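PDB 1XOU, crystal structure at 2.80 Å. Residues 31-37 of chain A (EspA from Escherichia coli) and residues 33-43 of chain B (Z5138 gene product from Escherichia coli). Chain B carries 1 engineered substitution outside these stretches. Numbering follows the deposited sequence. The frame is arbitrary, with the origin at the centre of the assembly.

Chain A 31-37: DVIDLFN
Chain B 33-43: VVKESVNELSE

A helix can hold a partner without a single hydrogen bond passing between them, provided its side chains offer enough carbon surface to pack against. The contact between EspA and the Z5138 gene product illustrates the principle: 389 Å² is buried, both sides summed, across two stretches joined by packing alone.

The chain B stretch is helical throughout, with phi near -60° and psi mostly between -30° and -60°. Chain A approaches as a type I beta turn from Asp31(A) to Asp34(A), with phi/psi of -66°/-31° at Val32(A) and -110°/31° at Ile33(A). Asp34(A), at 42°/48°, takes the N-cap position, and a helix follows from Leu35(A). In the register, Asp31(A) lies nearest Asn39(B), with their CA atoms 6.5 Å apart; from there Val32(A) reaches toward Ser42(B), while Leu35(A) reaches back toward Val34(B) and Lys35(B).

Lys35(B) covers the most surface. Its CA-to-CB bond points sideways, but a t, t, m, t chain brings its end nearer to chain A. The methylene CE rests 3.9 Å from Leu35(A) CB, and NZ reaches to 4.2 Å from Phe36(A) CA. Lysine suits this half-open position because its long aliphatic portion can pack while its amine remains at the margin.

Val38(B) and Val32(A) each lose 56 Å² to the opposing stretch. The CA-to-CB bond of each points toward it, and Val32(A) CG2 meets Val38(B) CG1 at 3.6 Å. The chi1 of Val32(A) is -56° (m); that of Val38(B) is 96°, between wells. Val38(B) also receives Ile33(A), whose p, t side chain brings CD1 to 4.0 Å from Val38(B) CG2. A branched, compact valine thus serves two apolar neighbours from one helical position. On its other methyl, Val32(A) places CG1 2.9 Å from Ser42(B) OG, shorter than a comfortable carbon-oxygen contact and, at this resolution, not one to lean on.

Leu35(A), with chi angles of -126° and 28°, extends the buried apolar patch by setting CD2 4.0 Å from Val34(B) CG1, where Val34(B) adopts t.

Asp31(A) borders this patch. With chi1 t and chi2 49°, its OD1 lies 3.2 Å from Val38(B) CG1, while OD2 accepts a very short hydrogen bond, 2.3 Å, from Leu35(A) N, though the place of OD2 is less sure. Behind the contact, Asn37(A) ND2 donates to Asp34(A) OD1 at 2.7 Å, tying the cap to the first helical turn.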

# COMPACT_ATOMS: atom_id res chain seq x y z
N ASP A 31 -13.61 -15.50 5.45
CA ASP A 31 -12.39 -15.52 4.59
C ASP A 31 -11.32 -16.54 5.03
O ASP A 31 -10.83 -16.52 6.17
CB ASP A 31 -11.77 -14.12 4.52
CG ASP A 31 -10.49 -14.09 3.71
OD1 ASP A 31 -10.49 -14.63 2.58
OD2 ASP A 31 -9.50 -13.54 4.20
N VAL A 32 -10.94 -17.41 4.10
CA VAL A 32 -9.97 -18.46 4.36
C VAL A 32 -8.55 -18.05 4.68
O VAL A 32 -7.87 -18.74 5.43
CB VAL A 32 -9.93 -19.47 3.18
CG1 VAL A 32 -11.31 -20.01 2.93
CG2 VAL A 32 -9.41 -18.79 1.92
N ILE A 33 -8.08 -16.93 4.11
CA ILE A 33 -6.71 -16.47 4.33
C ILE A 33 -6.59 -15.21 5.18
O ILE A 33 -5.67 -14.42 5.01
CB ILE A 33 -5.97 -16.22 2.99
CG1 ILE A 33 -6.69 -15.13 2.20
CG2 ILE A 33 -5.88 -17.50 2.16
CD1 ILE A 33 -5.94 -14.70 0.95
N ASP A 34 -7.54 -15.04 6.10
CA ASP A 34 -7.57 -13.89 7.01
C ASP A 34 -7.22 -12.54 6.37
O ASP A 34 -6.42 -11.77 6.88
CB ASP A 34 -6.66 -14.16 8.22
CG ASP A 34 -6.71 -13.05 9.26
OD1 ASP A 34 -7.85 -12.60 9.60
OD2 ASP A 34 -5.62 -12.62 9.74
N LEU A 35 -7.84 -12.27 5.24
CA LEU A 35 -7.65 -11.03 4.52
C LEU A 35 -8.26 -9.88 5.32
O LEU A 35 -7.76 -8.76 5.32
CB LEU A 35 -8.31 -11.16 3.15
CG LEU A 35 -7.44 -10.87 1.93
CD1 LEU A 35 -5.97 -11.17 2.23
CD2 LEU A 35 -7.97 -11.71 0.76
N PHE A 36 -9.36 -10.17 6.02
CA PHE A 36 -10.04 -9.17 6.82
C PHE A 36 -9.08 -8.41 7.73
O PHE A 36 -9.06 -7.18 7.71
CB PHE A 36 -11.16 -9.84 7.64
CG PHE A 36 -11.83 -8.93 8.65
CD1 PHE A 36 -11.25 -8.70 9.90
CD2 PHE A 36 -13.04 -8.31 8.35
CE1 PHE A 36 -11.87 -7.86 10.84
CE2 PHE A 36 -13.67 -7.47 9.29
CZ PHE A 36 -13.09 -7.25 10.53
N ASN A 37 -8.29 -9.12 8.53
CA ASN A 37 -7.37 -8.43 9.43
C ASN A 37 -6.18 -7.80 8.73
O ASN A 37 -5.75 -6.70 9.09
CB ASN A 37 -6.88 -9.40 10.51
CG ASN A 37 -7.94 -9.66 11.56
OD1 ASN A 37 -8.21 -8.81 12.41
ND2 ASN A 37 -8.56 -10.84 11.49
N VAL B 33 -12.37 -8.47 -4.44
CA VAL B 33 -12.50 -9.39 -5.57
C VAL B 33 -11.58 -10.56 -5.23
O VAL B 33 -11.91 -11.72 -5.46
CB VAL B 33 -12.03 -8.74 -6.89
CG1 VAL B 33 -12.10 -9.75 -8.03
CG2 VAL B 33 -12.89 -7.55 -7.20
N VAL B 34 -10.42 -10.24 -4.67
CA VAL B 34 -9.48 -11.27 -4.29
C VAL B 34 -10.12 -12.11 -3.18
O VAL B 34 -9.95 -13.32 -3.14
CB VAL B 34 -8.17 -10.67 -3.78
CG1 VAL B 34 -7.29 -11.76 -3.22
CG2 VAL B 34 -7.45 -9.96 -4.92
N LYS B 35 -10.86 -11.46 -2.29
CA LYS B 35 -11.54 -12.16 -1.21
C LYS B 35 -12.53 -13.15 -1.83
O LYS B 35 -12.44 -14.35 -1.59
CB LYS B 35 -12.27 -11.16 -0.33
CG LYS B 35 -12.74 -11.70 1.02
CD LYS B 35 -13.04 -10.55 2.00
CE LYS B 35 -11.82 -9.62 2.20
NZ LYS B 35 -12.03 -8.52 3.20
N GLU B 36 -13.46 -12.64 -2.63
CA GLU B 36 -14.45 -13.49 -3.29
C GLU B 36 -13.82 -14.66 -4.05
O GLU B 36 -14.30 -15.79 -3.95
CB GLU B 36 -15.27 -12.67 -4.28
CG GLU B 36 -16.38 -11.84 -3.66
CD GLU B 36 -17.26 -11.18 -4.72
OE1 GLU B 36 -16.80 -10.19 -5.36
OE2 GLU B 36 -18.40 -11.66 -4.93
N SER B 37 -12.76 -14.38 -4.80
CA SER B 37 -12.08 -15.41 -5.58
C SER B 37 -11.57 -16.52 -4.70
O SER B 37 -11.76 -17.70 -4.99
CB SER B 37 -10.90 -14.81 -6.34
OG SER B 37 -11.24 -13.57 -6.93
N VAL B 38 -10.92 -16.13 -3.61
CA VAL B 38 -10.34 -17.07 -2.65
C VAL B 38 -11.40 -17.96 -2.00
O VAL B 38 -11.14 -19.13 -1.72
CB VAL B 38 -9.51 -16.32 -1.57
CG1 VAL B 38 -10.35 -16.07 -0.32
CG2 VAL B 38 -8.24 -17.08 -1.27
N ASN B 39 -12.58 -17.41 -1.76
CA ASN B 39 -13.65 -18.21 -1.18
C ASN B 39 -14.18 -19.18 -2.23
O ASN B 39 -14.56 -20.31 -1.90
CB ASN B 39 -14.79 -17.33 -0.70
CG ASN B 39 -14.36 -16.35 0.37
OD1 ASN B 39 -13.75 -16.73 1.38
ND2 ASN B 39 -14.65 -15.07 0.15
N GLU B 40 -14.19 -18.76 -3.49
CA GLU B 40 -14.65 -19.63 -4.55
C GLU B 40 -13.67 -20.79 -4.64
O GLU B 40 -14.08 -21.94 -4.82
CB GLU B 40 -14.71 -18.87 -5.87
CG GLU B 40 -15.78 -17.78 -5.89
CD GLU B 40 -15.66 -16.83 -7.08
OE1 GLU B 40 -14.65 -16.90 -7.82
OE2 GLU B 40 -16.58 -15.99 -7.27
N LEU B 41 -12.38 -20.50 -4.51
CA LEU B 41 -11.38 -21.56 -4.57
C LEU B 41 -11.66 -22.59 -3.48
O LEU B 41 -11.36 -23.76 -3.65
CB LEU B 41 -9.98 -21.00 -4.38
CG LEU B 41 -8.92 -21.61 -5.31
CD1 LEU B 41 -7.54 -21.41 -4.71
CD2 LEU B 41 -9.21 -23.08 -5.51
N SER B 42 -12.23 -22.15 -2.36
CA SER B 42 -12.56 -23.07 -1.27
C SER B 42 -13.64 -24.03 -1.75
O SER B 42 -13.45 -25.24 -1.75
CB SER B 42 -13.09 -22.30 -0.06
OG SER B 42 -12.05 -21.61 0.58
N GLU B 43 -14.77 -23.47 -2.16
CA GLU B 43 -15.88 -24.27 -2.65
C GLU B 43 -15.39 -25.32 -3.63
O GLU B 43 -15.75 -26.48 -3.52
CB GLU B 43 -16.92 -23.38 -3.33
CG GLU B 43 -17.55 -22.38 -2.38
CD GLU B 43 -18.20 -23.05 -1.18
OE1 GLU B 43 -19.20 -23.78 -1.36
OE2 GLU B 43 -17.70 -22.84 -0.05